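Local coordinates for probable mannosyltransferase KTR4 (Saccharomyces cerevisiae, PDB 5A07), which is probably a glycosyltransferase of the GT-A fold and holds a manganese ion together with guanosine-5'-diphosphate in one pocket, at residues G257-L262 / I377-T382; F321-L326 / H372-I377; K73-E78 / T420-S425; I84-P87 / N91-R94. All blocks are in the same frame, centred on the assembly; numbering follows the deposited sequence. Where two conformers were deposited one is given.

Interaction 1. Residues G257-L262 / I377-T382; sequences GFVLNL and IGYHHT. With MN (manganese (II) ion), chain G.
Val259 and Leu260 pack against Ile377 and Tyr379, close to the metal site of this GT-A glycosyltransferase fold. Strand 256-262 belongs to the large mixed sheet and is interrupted at Val259 and Leu260. Strand 379-381 is part of a small antiparallel sheet. The contact joins the two sheets.

It is apolar, and no hydrogen bond crosses it. Val259 uses its methyls separately. CG1 lies 4.0 Å from Ile377 CB and also touches the Ile377 carbonyl. CG2 of Val259 sits between its own backbone N and carbonyl carbon, and from there meets Tyr379 CD2 at 3.6 Å, oblique to the ring. Leu260 CD1 comes to the same CD2 atom of Tyr379 at 4.0 Å, but at the ring edge and near its plane.

The polar ends are bonded outside the two segments. Tyr379 has CG anti to the backbone N (chi1 174°). Its OH hydrogen-bonds to Asn320, so the ring is held at its tip as well as at its side. The Ile377 carbonyl is hydrogen-bonded to Asn386 ND2.

Two residues after Tyr379, His381 serves the metal. Its ND1 donates to Thr382 O at 3.0 Å, with an N-H...O angle of 156° and the oxygen nearly in the ring plane. This bond probably helps set the rotation of the imidazole, with NE2 turned to the ion. Glu232 is a second protein ligand, and guanosine-5'-diphosphate touches His381. The NE2 atom of His381 binds the manganese at 2.4 Å, and two water oxygens bind it at the same distance.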
loop_
_atom_site.group_PDB
_atom_site.type_symbol
_atom_site.label_atom_id
_atom_site.label_comp_id
_atom_site.label_asym_id
_atom_site.label_seq_id
_atom_site.Cartn_x
_atom_site.Cartn_y
_atom_site.Cartn_z
ATOM N N GLY B 257 -1.353 7.508 -0.592
ATOM C CA GLY B 257 -0.069 7.756 0.018
ATOM C C GLY B 257 0.605 6.481 0.470
ATOM O O GLY B 257 -0.051 5.589 1.077
ATOM N N PHE B 258 1.914 6.383 0.190
ATOM C CA PHE B 258 2.690 5.236 0.545
ATOM C C PHE B 258 4.051 5.672 1.081
ATOM O O PHE B 258 4.484 6.812 0.891
ATOM C CB PHE B 258 2.845 4.278 -0.651
ATOM C CG PHE B 258 3.829 4.745 -1.714
ATOM C CD1 PHE B 258 3.449 5.619 -2.686
ATOM C CD2 PHE B 258 5.132 4.308 -1.714
ATOM C CE1 PHE B 258 4.353 6.057 -3.655
ATOM C CE2 PHE B 258 6.046 4.750 -2.665
ATOM C CZ PHE B 258 5.640 5.633 -3.618
ATOM N N VAL B 259 4.703 4.739 1.739
ATOM C CA VAL B 259 6.084 4.905 2.205
ATOM C C VAL B 259 7.134 3.948 1.628
ATOM O O VAL B 259 8.352 4.333 1.530
ATOM C CB VAL B 259 6.243 4.936 3.753
ATOM C CG1 VAL B 259 5.587 6.140 4.372
ATOM C CG2 VAL B 259 5.710 3.674 4.402
ATOM N N LEU B 260 6.715 2.721 1.315
ATOM C CA LEU B 260 7.600 1.684 0.919
ATOM C C LEU B 260 7.036 1.013 -0.365
ATOM O O LEU B 260 5.826 0.909 -0.521
ATOM C CB LEU B 260 7.786 0.624 2.053
ATOM C CG LEU B 260 8.634 1.175 3.209
ATOM C CD1 LEU B 260 8.474 0.394 4.513
ATOM C CD2 LEU B 260 10.104 1.253 2.783
ATOM N N ASN B 261 7.914 0.531 -1.231
ATOM C CA ASN B 261 7.539 0.107 -2.602
ATOM C C ASN B 261 8.425 -1.085 -2.918
ATOM O O ASN B 261 9.629 -0.949 -2.977
ATOM C CB ASN B 261 7.843 1.331 -3.496
ATOM C CG ASN B 261 7.280 1.222 -4.881
ATOM O OD1 ASN B 261 7.512 0.229 -5.613
ATOM N ND2 ASN B 261 6.572 2.275 -5.286
ATOM N N LEU B 262 7.833 -2.253 -3.109
ATOM C CA LEU B 262 8.523 -3.511 -3.123
ATOM C C LEU B 262 8.135 -4.411 -4.318
ATOM O O LEU B 262 7.074 -4.298 -4.896
ATOM C CB LEU B 262 8.171 -4.356 -1.854
ATOM C CG LEU B 262 8.366 -3.766 -0.449
ATOM C CD1 LEU B 262 7.961 -4.790 0.631
ATOM C CD2 LEU B 262 9.798 -3.341 -0.274
ATOM N N ILE B 377 7.471 10.457 6.323
ATOM C CA ILE B 377 6.878 9.558 7.333
ATOM C C ILE B 377 7.872 8.431 7.575
ATOM O O ILE B 377 7.921 7.436 6.854
ATOM C CB ILE B 377 5.456 9.090 7.003
ATOM C CG1 ILE B 377 4.563 10.307 6.880
ATOM C CG2 ILE B 377 5.036 8.133 8.126
ATOM C CD1 ILE B 377 3.118 9.971 6.588
ATOM N N GLY B 378 8.728 8.625 8.582
ATOM C CA GLY B 378 9.667 7.614 8.975
ATOM C C GLY B 378 8.860 6.399 9.548
ATOM O O GLY B 378 8.002 6.591 10.421
ATOM N N TYR B 379 9.092 5.216 9.042
ATOM C CA TYR B 379 8.178 4.103 9.302
ATOM C C TYR B 379 8.850 2.769 9.162
ATOM O O TYR B 379 9.727 2.551 8.249
ATOM C CB TYR B 379 7.059 4.085 8.256
ATOM C CG TYR B 379 6.150 2.883 8.358
ATOM C CD1 TYR B 379 5.072 2.924 9.209
ATOM C CD2 TYR B 379 6.243 1.831 7.461
ATOM C CE1 TYR B 379 4.153 1.861 9.256
ATOM C CE2 TYR B 379 5.380 0.756 7.481
ATOM C CZ TYR B 379 4.323 0.768 8.437
ATOM O OH TYR B 379 3.384 -0.230 8.464
ATOM N N HIS B 380 8.510 1.836 10.046
ATOM C CA HIS B 380 9.021 0.441 9.924
ATOM C C HIS B 380 7.959 -0.568 10.159
ATOM O O HIS B 380 7.185 -0.432 11.110
ATOM C CB HIS B 380 10.167 0.257 10.898
ATOM C CG HIS B 380 10.528 -1.161 11.192
ATOM N ND1 HIS B 380 10.155 -1.794 12.358
ATOM C CD2 HIS B 380 11.258 -2.058 10.501
ATOM C CE1 HIS B 380 10.679 -3.020 12.388
ATOM N NE2 HIS B 380 11.346 -3.204 11.262
ATOM N N HIS B 381 7.966 -1.606 9.320
ATOM C CA HIS B 381 7.244 -2.837 9.540
ATOM C C HIS B 381 8.245 -3.873 9.117
ATOM O O HIS B 381 8.830 -3.815 8.004
ATOM C CB HIS B 381 6.007 -2.899 8.640
ATOM C CG HIS B 381 5.200 -4.178 8.710
ATOM N ND1 HIS B 381 5.681 -5.410 8.360
ATOM C CD2 HIS B 381 3.919 -4.389 9.102
ATOM C CE1 HIS B 381 4.722 -6.316 8.471
ATOM N NE2 HIS B 381 3.652 -5.710 8.928
ATOM N N THR B 382 8.462 -4.862 9.940
ATOM C CA THR B 382 9.512 -5.843 9.591
ATOM C C THR B 382 9.360 -6.410 8.159
ATOM O O THR B 382 8.273 -6.715 7.778
ATOM C CB THR B 382 9.571 -7.074 10.618
ATOM O OG1 THR B 382 10.641 -7.929 10.176
ATOM C CG2 THR B 382 8.308 -7.919 10.630
HETATM MN MN MN G . 1.624 -6.981 9.282
HETATM O O HOH W 1 3.084 -8.624 10.173
HETATM O O HOH W 2 1.509 -6.297 11.571
#

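Interaction 2. Residues F321-L326 / H372-I377; sequences FEIVDL and HWFRDI
Phe321 and Ile323 meet Phe374 and Ile377 in a buried, purely apolar contact that spans one strand of the central mixed sheet. Strand 256-262 lies between the two segments: it pairs antiparallel with strand 322-325 and parallel with strand 371-373. The side chains reach each other over it.

Phe321 works through the far end of its ring. CG is anti to the backbone N (chi1 168°), and the ring's CZ lies 3.9 Å from Ile377 CD1. The two side chains cross at about a right angle, and the methyl lies oblique to the ring. Phe374 CD2 is more distant, 4.5 Å from Phe321 CZ, and lies at the edge of the Phe321 ring. Ile323 adds its CG1, 3.8 Å from Phe374 CE2 and oblique to that ring.

The chain turns sharply around Phe374. This residue is the centre of an inverse gamma turn, and it starts a type I turn closed by Ile377 N to Phe374 O at 3.1 Å. The turns put Phe374 and Ile377 on the same side, both facing Phe321. One face of the Phe374 ring is covered by His372 CD2, 3.3 Å above its centre.

Val259 of strand 256-262 touches Phe321, Phe374 and Ile377. Met249 of helix 245-251 packs on both Ile323 and Phe374, and Trp229 of strand 227-230 borders Ile323.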
loop_
_atom_site.group_PDB
_atom_site.type_symbol
_atom_site.label_atom_id
_atom_site.label_comp_id
_atom_site.label_asym_id
_atom_site.label_seq_id
_atom_site.Cartn_x
_atom_site.Cartn_y
_atom_site.Cartn_z
ATOM N N PHE B 321 1.144 0.048 5.548
ATOM C CA PHE B 321 0.851 1.489 5.689
ATOM C C PHE B 321 0.205 1.949 4.401
ATOM O O PHE B 321 0.700 1.636 3.332
ATOM C CB PHE B 321 2.162 2.276 5.846
ATOM C CG PHE B 321 1.999 3.798 5.696
ATOM C CD1 PHE B 321 1.930 4.385 4.440
ATOM C CD2 PHE B 321 1.851 4.587 6.770
ATOM C CE1 PHE B 321 1.784 5.765 4.291
ATOM C CE2 PHE B 321 1.680 5.934 6.647
ATOM C CZ PHE B 321 1.637 6.539 5.416
ATOM N N GLU B 322 -0.931 2.619 4.464
ATOM C CA GLU B 322 -1.427 3.301 3.261
ATOM C C GLU B 322 -2.374 4.429 3.722
ATOM O O GLU B 322 -3.057 4.291 4.760
ATOM C CB GLU B 322 -2.045 2.342 2.258
ATOM C CG GLU B 322 -3.185 1.507 2.806
ATOM C CD GLU B 322 -3.788 0.512 1.831
ATOM O OE1 GLU B 322 -3.575 0.533 0.577
ATOM O OE2 GLU B 322 -4.556 -0.313 2.337
ATOM N N ILE B 323 -2.341 5.577 3.027
ATOM C CA ILE B 323 -3.334 6.655 3.217
ATOM C C ILE B 323 -4.159 6.551 1.918
ATOM O O ILE B 323 -3.595 6.643 0.827
ATOM C CB ILE B 323 -2.697 8.012 3.246
ATOM C CG1 ILE B 323 -1.535 8.141 4.233
ATOM C CG2 ILE B 323 -3.725 9.045 3.592
ATOM C CD1 ILE B 323 -1.879 7.827 5.598
ATOM N N VAL B 324 -5.449 6.378 2.017
ATOM C CA VAL B 324 -6.222 6.114 0.805
ATOM C C VAL B 324 -7.523 6.921 0.777
ATOM O O VAL B 324 -8.239 7.076 1.781
ATOM C CB VAL B 324 -6.398 4.604 0.507
ATOM C CG1 VAL B 324 -6.964 3.881 1.665
ATOM C CG2 VAL B 324 -7.243 4.414 -0.754
ATOM N N ASP B 325 -7.768 7.487 -0.396
ATOM C CA ASP B 325 -8.979 8.196 -0.729
ATOM C C ASP B 325 -9.977 7.127 -1.161
ATOM O O ASP B 325 -9.882 6.539 -2.235
ATOM C CB ASP B 325 -8.701 9.230 -1.832
ATOM C CG ASP B 325 -9.929 10.104 -2.218
ATOM O OD1 ASP B 325 -11.077 9.688 -1.891
ATOM O OD2 ASP B 325 -9.716 11.212 -2.803
ATOM N N LEU B 326 -10.939 6.845 -0.282
ATOM C CA LEU B 326 -11.883 5.780 -0.564
ATOM C C LEU B 326 -12.783 6.034 -1.788
ATOM O O LEU B 326 -13.319 5.059 -2.325
ATOM C CB LEU B 326 -12.785 5.477 0.637
ATOM C CG LEU B 326 -12.092 5.054 1.942
ATOM C CD1 LEU B 326 -13.102 4.688 3.010
ATOM C CD2 LEU B 326 -11.183 3.893 1.691
ATOM N N HIS B 372 1.157 9.756 -3.882
ATOM C CA HIS B 372 2.146 10.530 -3.163
ATOM C C HIS B 372 3.057 9.586 -2.375
ATOM O O HIS B 372 2.550 8.817 -1.521
ATOM C CB HIS B 372 1.487 11.509 -2.224
ATOM C CG HIS B 372 2.425 12.361 -1.447
ATOM N ND1 HIS B 372 3.102 13.423 -2.011
ATOM C CD2 HIS B 372 2.821 12.312 -0.157
ATOM C CE1 HIS B 372 3.893 13.979 -1.110
ATOM N NE2 HIS B 372 3.729 13.338 0.036
ATOM N N TRP B 373 4.368 9.802 -2.486
ATOM C CA TRP B 373 5.364 9.136 -1.641
ATOM C C TRP B 373 5.681 9.997 -0.409
ATOM O O TRP B 373 6.293 11.076 -0.517
ATOM C CB TRP B 373 6.653 8.849 -2.427
ATOM C CG TRP B 373 7.726 8.175 -1.647
ATOM C CD1 TRP B 373 7.550 7.298 -0.654
ATOM C CD2 TRP B 373 9.108 8.236 -1.873
ATOM N NE1 TRP B 373 8.742 6.858 -0.163
ATOM C CE2 TRP B 373 9.728 7.441 -0.893
ATOM C CE3 TRP B 373 9.914 8.918 -2.796
ATOM C CZ2 TRP B 373 11.093 7.265 -0.834
ATOM C CZ3 TRP B 373 11.252 8.765 -2.727
ATOM C CH2 TRP B 373 11.841 7.930 -1.760
ATOM N N PHE B 374 5.255 9.513 0.770
ATOM C CA PHE B 374 5.389 10.254 2.015
ATOM C C PHE B 374 6.799 10.058 2.546
ATOM O O PHE B 374 7.041 9.318 3.525
ATOM C CB PHE B 374 4.347 9.793 3.060
ATOM C CG PHE B 374 3.058 10.536 2.971
ATOM C CD1 PHE B 374 2.990 11.858 3.348
ATOM C CD2 PHE B 374 1.899 9.907 2.466
ATOM C CE1 PHE B 374 1.783 12.565 3.223
ATOM C CE2 PHE B 374 0.727 10.615 2.364
ATOM C CZ PHE B 374 0.656 11.948 2.732
ATOM N N ARG B 375 7.747 10.739 1.913
ATOM C CA ARG B 375 9.155 10.596 2.267
ATOM C C ARG B 375 9.386 10.925 3.741
ATOM O O ARG B 375 10.274 10.334 4.385
ATOM C CB ARG B 375 10.041 11.491 1.366
ATOM C CG ARG B 375 10.093 10.998 -0.082
ATOM C CD ARG B 375 10.767 12.036 -0.964
ATOM N NE ARG B 375 12.225 12.134 -0.708
ATOM C CZ ARG B 375 13.024 13.020 -1.294
ATOM N NH1 ARG B 375 12.538 13.880 -2.225
ATOM N NH2 ARG B 375 14.300 13.065 -0.973
ATOM N N ASP B 376 8.620 11.859 4.257
ATOM C CA ASP B 376 8.819 12.377 5.590
ATOM C C ASP B 376 8.293 11.453 6.685
ATOM O O ASP B 376 8.611 11.711 7.879
ATOM C CB ASP B 376 8.211 13.810 5.774
ATOM C CG ASP B 376 6.715 13.910 5.344
ATOM O OD1 ASP B 376 6.195 13.084 4.489
ATOM O OD2 ASP B 376 6.018 14.850 5.805
ATOM N N ILE B 377 7.471 10.457 6.323
ATOM C CA ILE B 377 6.878 9.558 7.333
ATOM C C ILE B 377 7.872 8.431 7.575
ATOM O O ILE B 377 7.921 7.436 6.854
ATOM C CB ILE B 377 5.456 9.090 7.003
ATOM C CG1 ILE B 377 4.563 10.307 6.880
ATOM C CG2 ILE B 377 5.036 8.133 8.126
ATOM C CD1 ILE B 377 3.118 9.971 6.588
#

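Interaction 3. Residues K73-E78 / T420-S425; sequences KQLYEE and TWIRHS
Leu75 and Ile422 each point a branch at the other between two helices. In Leu75, CG lies anti to the backbone N (chi1 179°), which turns CG and CD2 toward Ile422. In Ile422 it is CG2 that takes the anti position, so this methyl faces Leu75. Arg423 runs extended to CD and then bends at chi3 (-62°), which brings its guanidinium to the same leucine.

This is a helix-helix contact away from the centre of this GT-A family protein. It joins helix 65-80, from early in the chain, to helix 418-425, near its C-terminus. The buried patch is small and no hydrogen bond crosses between the two segments. Leu75 CD2 lies 3.8 Å from Ile422 CG2, and the two side chains slide past each other in opposite directions. The same CD2 of Leu75 is 3.9 Å from Arg423 NH2, met obliquely. One methyl of Leu75, CD2, thus meets both a buried isoleucine and an exposed arginine.

Polar links lie beside it. Arg423 NH1 hydrogen-bonds to Asn72, three residues before Leu75 on the same helix, so the arginine is bonded to the helix whose leucine it touches. Lys73 forms a salt bridge with Asp413, ahead of helix 418-425. The start of helix 418-425 is tied down by the disulfide of Cys417 with Cys315.

Ile422 also touches Trp373 of strand 371-373. Trp421 is packed among Phe258, Trp295 and Phe317, which meet its ring edge-to-face. Ser425 CB lies 3.4 Å above the centre of the Trp421 ring.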
loop_
_atom_site.group_PDB
_atom_site.type_symbol
_atom_site.label_atom_id
_atom_site.label_comp_id
_atom_site.label_asym_id
_atom_site.label_seq_id
_atom_site.Cartn_x
_atom_site.Cartn_y
_atom_site.Cartn_z
ATOM N N LYS B 73 20.205 1.278 -6.083
ATOM C CA LYS B 73 20.546 1.617 -4.689
ATOM C C LYS B 73 21.133 2.976 -4.575
ATOM O O LYS B 73 20.911 3.659 -3.629
ATOM C CB LYS B 73 21.590 0.652 -4.136
ATOM C CG LYS B 73 21.085 -0.721 -3.866
ATOM C CD LYS B 73 22.043 -1.449 -2.898
ATOM C CE LYS B 73 22.797 -2.598 -3.555
ATOM N NZ LYS B 73 22.963 -3.816 -2.686
ATOM N N GLN B 74 21.941 3.372 -5.550
ATOM C CA GLN B 74 22.521 4.688 -5.510
ATOM C C GLN B 74 21.454 5.744 -5.668
ATOM O O GLN B 74 21.515 6.791 -4.995
ATOM C CB GLN B 74 23.599 4.875 -6.606
ATOM C CG GLN B 74 24.118 6.296 -6.649
ATOM C CD GLN B 74 25.336 6.451 -7.581
ATOM O OE1 GLN B 74 25.752 7.558 -7.900
ATOM N NE2 GLN B 74 25.884 5.358 -8.019
ATOM N N LEU B 75 20.524 5.555 -6.598
ATOM C CA LEU B 75 19.415 6.514 -6.781
ATOM C C LEU B 75 18.535 6.625 -5.511
ATOM O O LEU B 75 18.217 7.695 -5.037
ATOM C CB LEU B 75 18.558 6.140 -7.973
ATOM C CG LEU B 75 17.377 7.094 -8.185
ATOM C CD1 LEU B 75 17.896 8.496 -8.516
ATOM C CD2 LEU B 75 16.479 6.624 -9.303
ATOM N N TYR B 76 18.218 5.483 -4.935
ATOM C CA TYR B 76 17.507 5.439 -3.639
ATOM C C TYR B 76 18.234 6.207 -2.576
ATOM O O TYR B 76 17.658 7.005 -1.885
ATOM C CB TYR B 76 17.254 3.970 -3.251
ATOM C CG TYR B 76 16.562 3.806 -1.936
ATOM C CD1 TYR B 76 15.191 3.910 -1.825
ATOM C CD2 TYR B 76 17.282 3.519 -0.786
ATOM C CE1 TYR B 76 14.538 3.735 -0.580
ATOM C CE2 TYR B 76 16.651 3.313 0.432
ATOM C CZ TYR B 76 15.281 3.428 0.534
ATOM O OH TYR B 76 14.719 3.360 1.778
ATOM N N GLU B 77 19.509 5.925 -2.406
ATOM C CA GLU B 77 20.314 6.596 -1.442
ATOM C C GLU B 77 20.377 8.109 -1.621
ATOM O O GLU B 77 20.326 8.856 -0.647
ATOM C CB GLU B 77 21.717 5.988 -1.446
ATOM C CG GLU B 77 22.666 6.667 -0.494
ATOM C CD GLU B 77 24.113 6.074 -0.516
ATOM O OE1 GLU B 77 24.339 4.964 0.025
ATOM O OE2 GLU B 77 25.039 6.768 -1.000
ATOM N N GLU B 78 20.467 8.551 -2.864
ATOM C CA GLU B 78 20.463 9.978 -3.125
ATOM C C GLU B 78 19.214 10.615 -2.648
ATOM O O GLU B 78 19.213 11.784 -2.235
ATOM C CB GLU B 78 20.633 10.241 -4.630
ATOM C CG GLU B 78 22.086 9.994 -5.050
ATOM C CD GLU B 78 22.328 9.873 -6.583
ATOM O OE1 GLU B 78 21.380 9.798 -7.389
ATOM O OE2 GLU B 78 23.519 9.755 -6.967
ATOM N N THR B 420 12.665 2.416 -9.179
ATOM C CA THR B 420 11.820 2.388 -10.369
ATOM C C THR B 420 10.716 3.454 -10.326
ATOM O O THR B 420 10.492 4.185 -11.300
ATOM C CB THR B 420 11.234 0.981 -10.610
ATOM O OG1 THR B 420 12.314 0.091 -10.845
ATOM C CG2 THR B 420 10.244 0.958 -11.790
ATOM N N TRP B 421 10.089 3.599 -9.174
ATOM C CA TRP B 421 9.080 4.615 -8.979
ATOM C C TRP B 421 9.710 6.050 -9.115
ATOM O O TRP B 421 9.132 6.926 -9.790
ATOM C CB TRP B 421 8.437 4.461 -7.540
ATOM C CG TRP B 421 7.316 5.403 -7.346
ATOM C CD1 TRP B 421 7.361 6.655 -6.780
ATOM C CD2 TRP B 421 5.989 5.227 -7.821
ATOM N NE1 TRP B 421 6.163 7.246 -6.884
ATOM C CE2 TRP B 421 5.298 6.386 -7.530
ATOM C CE3 TRP B 421 5.339 4.188 -8.534
ATOM C CZ2 TRP B 421 3.974 6.561 -7.858
ATOM C CZ3 TRP B 421 3.977 4.347 -8.872
ATOM C CH2 TRP B 421 3.325 5.538 -8.556
ATOM N N ILE B 422 10.850 6.250 -8.509
ATOM C CA ILE B 422 11.556 7.559 -8.624
ATOM C C ILE B 422 11.898 7.841 -10.084
ATOM O O ILE B 422 11.625 8.941 -10.595
ATOM C CB ILE B 422 12.844 7.616 -7.794
ATOM C CG1 ILE B 422 12.495 7.596 -6.304
ATOM C CG2 ILE B 422 13.666 8.905 -8.103
ATOM C CD1 ILE B 422 13.656 7.333 -5.407
ATOM N N ARG B 423 12.464 6.864 -10.732
ATOM C CA ARG B 423 12.941 7.047 -12.125
ATOM C C ARG B 423 11.812 7.305 -13.116
ATOM O O ARG B 423 11.949 8.156 -14.009
ATOM C CB ARG B 423 13.736 5.834 -12.533
ATOM C CG ARG B 423 14.252 5.833 -13.997
ATOM C CD ARG B 423 15.037 4.572 -14.291
ATOM N NE ARG B 423 16.174 4.570 -13.424
ATOM C CZ ARG B 423 16.553 3.614 -12.548
ATOM N NH1 ARG B 423 15.908 2.472 -12.464
ATOM N NH2 ARG B 423 17.621 3.848 -11.781
ATOM N N HIS B 424 10.708 6.589 -12.982
ATOM C CA HIS B 424 9.667 6.539 -14.021
ATOM C C HIS B 424 8.327 7.138 -13.650
ATOM O O HIS B 424 7.508 7.455 -14.539
ATOM C CB HIS B 424 9.390 5.104 -14.447
ATOM C CG HIS B 424 10.554 4.467 -15.109
ATOM N ND1 HIS B 424 10.948 4.801 -16.390
ATOM C CD2 HIS B 424 11.399 3.518 -14.683
ATOM C CE1 HIS B 424 12.007 4.092 -16.707
ATOM N NE2 HIS B 424 12.310 3.309 -15.687
ATOM N N SER B 425 8.034 7.274 -12.368
ATOM C CA SER B 425 6.713 7.667 -11.998
ATOM C C SER B 425 6.659 9.035 -11.439
ATOM O O SER B 425 5.581 9.579 -11.336
ATOM C CB SER B 425 6.068 6.749 -10.973
ATOM O OG SER B 425 5.981 5.453 -11.454
#

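Interaction 4. Residues I84-P87 / N91-R94; sequences ISEP and NLVR
Glu86 and Arg94 form a bidentate, end-on salt bridge, and Leu92 packs against one face of the guanidinium. Leu92 and Glu86 bury the most, Arg94 and Pro87 less and about equally. Both segments belong to the irregular connection between helix 65-80 and strand 105-110, and only three residues separate them. The bridge closes this short loop on itself.

The arginine meets the carboxylate end-on. Arg94 NH2 donates to Glu86 OE1 at 2.8 Å, and Arg94 NH1 donates to Glu86 OE2 at 2.7 Å. Each oxygen uses its syn lone pair, and both bonds are straight to within 10°. The carboxylate and guanidinium planes are only 8° apart, so the groups form one nearly flat unit. Two parallel bonds of this kind fix the rotation of both groups. The Arg94 chain bends at chi2 (-57°), and its end comes back toward Glu86. Its NH1 has a second partner, the carbonyl of Asn242.

Leu92 supports the pair from one side. Its CB lies 4.2 Å above the plane of the Arg94 guanidinium, over the centre. Its CD1 reaches on to the other segment, 3.7 Å from Pro87 O and 3.8 Å from Glu86 OE1. The same CD1 of Leu92 is 4.5 Å from Pro87 CD, a looser apolar contact. The leucine thus touches both the carboxylate and the proline.

The loop rests on helix 245-251, where Phe248 touches both Pro87 and Leu92. Tyr243, just before that helix, and the C-terminal Tyr434 also border Pro87.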
loop_
_atom_site.group_PDB
_atom_site.type_symbol
_atom_site.label_atom_id
_atom_site.label_comp_id
_atom_site.label_asym_id
_atom_site.label_seq_id
_atom_site.Cartn_x
_atom_site.Cartn_y
_atom_site.Cartn_z
ATOM N N ILE B 84 15.354 16.545 4.200
ATOM C CA ILE B 84 13.998 17.015 3.989
ATOM C C ILE B 84 13.338 17.341 5.316
ATOM O O ILE B 84 13.859 17.022 6.378
ATOM C CB ILE B 84 13.148 15.948 3.251
ATOM C CG1 ILE B 84 12.948 14.712 4.143
ATOM C CG2 ILE B 84 13.807 15.538 1.967
ATOM C CD1 ILE B 84 11.977 13.691 3.550
ATOM N N SER B 85 12.201 17.991 5.222
ATOM C CA SER B 85 11.376 18.244 6.394
ATOM C C SER B 85 9.888 17.977 6.176
ATOM O O SER B 85 9.365 17.028 6.765
ATOM C CB SER B 85 11.577 19.647 6.936
ATOM O OG SER B 85 11.330 20.459 5.901
ATOM N N GLU B 86 9.232 18.786 5.359
ATOM C CA GLU B 86 7.825 18.689 5.107
ATOM C C GLU B 86 7.533 18.961 3.658
ATOM O O GLU B 86 8.354 19.524 2.998
ATOM C CB GLU B 86 7.054 19.804 5.820
ATOM C CG GLU B 86 7.377 20.061 7.208
ATOM C CD GLU B 86 6.370 21.010 7.776
ATOM O OE1 GLU B 86 6.357 22.194 7.388
ATOM O OE2 GLU B 86 5.587 20.572 8.595
ATOM N N PRO B 87 6.313 18.640 3.176
ATOM C CA PRO B 87 6.020 18.896 1.766
ATOM C C PRO B 87 6.158 20.374 1.494
ATOM O O PRO B 87 5.746 21.198 2.330
ATOM C CB PRO B 87 4.598 18.444 1.628
ATOM C CG PRO B 87 4.446 17.390 2.663
ATOM C CD PRO B 87 5.237 17.881 3.804
ATOM N N ASN B 91 -0.027 25.224 1.425
ATOM C CA ASN B 91 -1.359 25.091 1.938
ATOM C C ASN B 91 -1.450 24.159 3.176
ATOM O O ASN B 91 -2.490 23.598 3.414
ATOM C CB ASN B 91 -2.246 24.627 0.772
ATOM C CG ASN B 91 -1.769 23.316 0.099
ATOM O OD1 ASN B 91 -1.239 22.395 0.714
ATOM N ND2 ASN B 91 -2.088 23.194 -1.171
ATOM N N LEU B 92 -0.337 23.889 3.869
ATOM C CA LEU B 92 -0.349 22.895 4.970
ATOM C C LEU B 92 -1.246 23.332 6.116
ATOM O O LEU B 92 -1.216 24.503 6.503
ATOM C CB LEU B 92 1.071 22.663 5.488
ATOM C CG LEU B 92 2.028 21.981 4.483
ATOM C CD1 LEU B 92 3.348 21.720 5.136
ATOM C CD2 LEU B 92 1.437 20.688 3.929
ATOM N N VAL B 93 -1.990 22.399 6.705
ATOM C CA VAL B 93 -2.919 22.720 7.782
ATOM C C VAL B 93 -2.257 22.308 9.085
ATOM O O VAL B 93 -1.907 21.134 9.303
ATOM C CB VAL B 93 -4.231 21.979 7.596
ATOM C CG1 VAL B 93 -5.144 22.099 8.813
ATOM C CG2 VAL B 93 -4.920 22.433 6.299
ATOM N N ARG B 94 -2.030 23.274 9.946
ATOM C CA ARG B 94 -1.323 23.054 11.216
ATOM C C ARG B 94 -2.308 22.710 12.345
ATOM O O ARG B 94 -3.497 22.976 12.253
ATOM C CB ARG B 94 -0.548 24.331 11.635
ATOM C CG ARG B 94 0.437 24.856 10.618
ATOM C CD ARG B 94 1.443 23.789 10.267
ATOM N NE ARG B 94 2.445 24.242 9.308
ATOM C CZ ARG B 94 3.471 23.498 8.912
ATOM N NH1 ARG B 94 3.593 22.248 9.357
ATOM N NH2 ARG B 94 4.359 23.986 8.066
#

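Interactions 1 and 2 form one buried centre. They share Ile377, lie about 9 Å apart, centre to centre, and both use strand 256-262 or its neighbours in the mixed sheet. Backbone pairs such as Gly257 N to Ile323 O (2.8 Å, a probable hydrogen bond) join them. Interaction 3 is about 15 Å from interaction 1 between centres and touches it where Trp421 meets Phe258. Interaction 4 lies about 14 Å from interaction 2 between centres and touches it through Ile84, Ser85 and Pro87. Along the chain, interaction 3 encloses all the others, interaction 4 closes first, and interaction 2 is nested within interaction 1. Early and C-terminal elements thus pack around the sheet core beside the metal site.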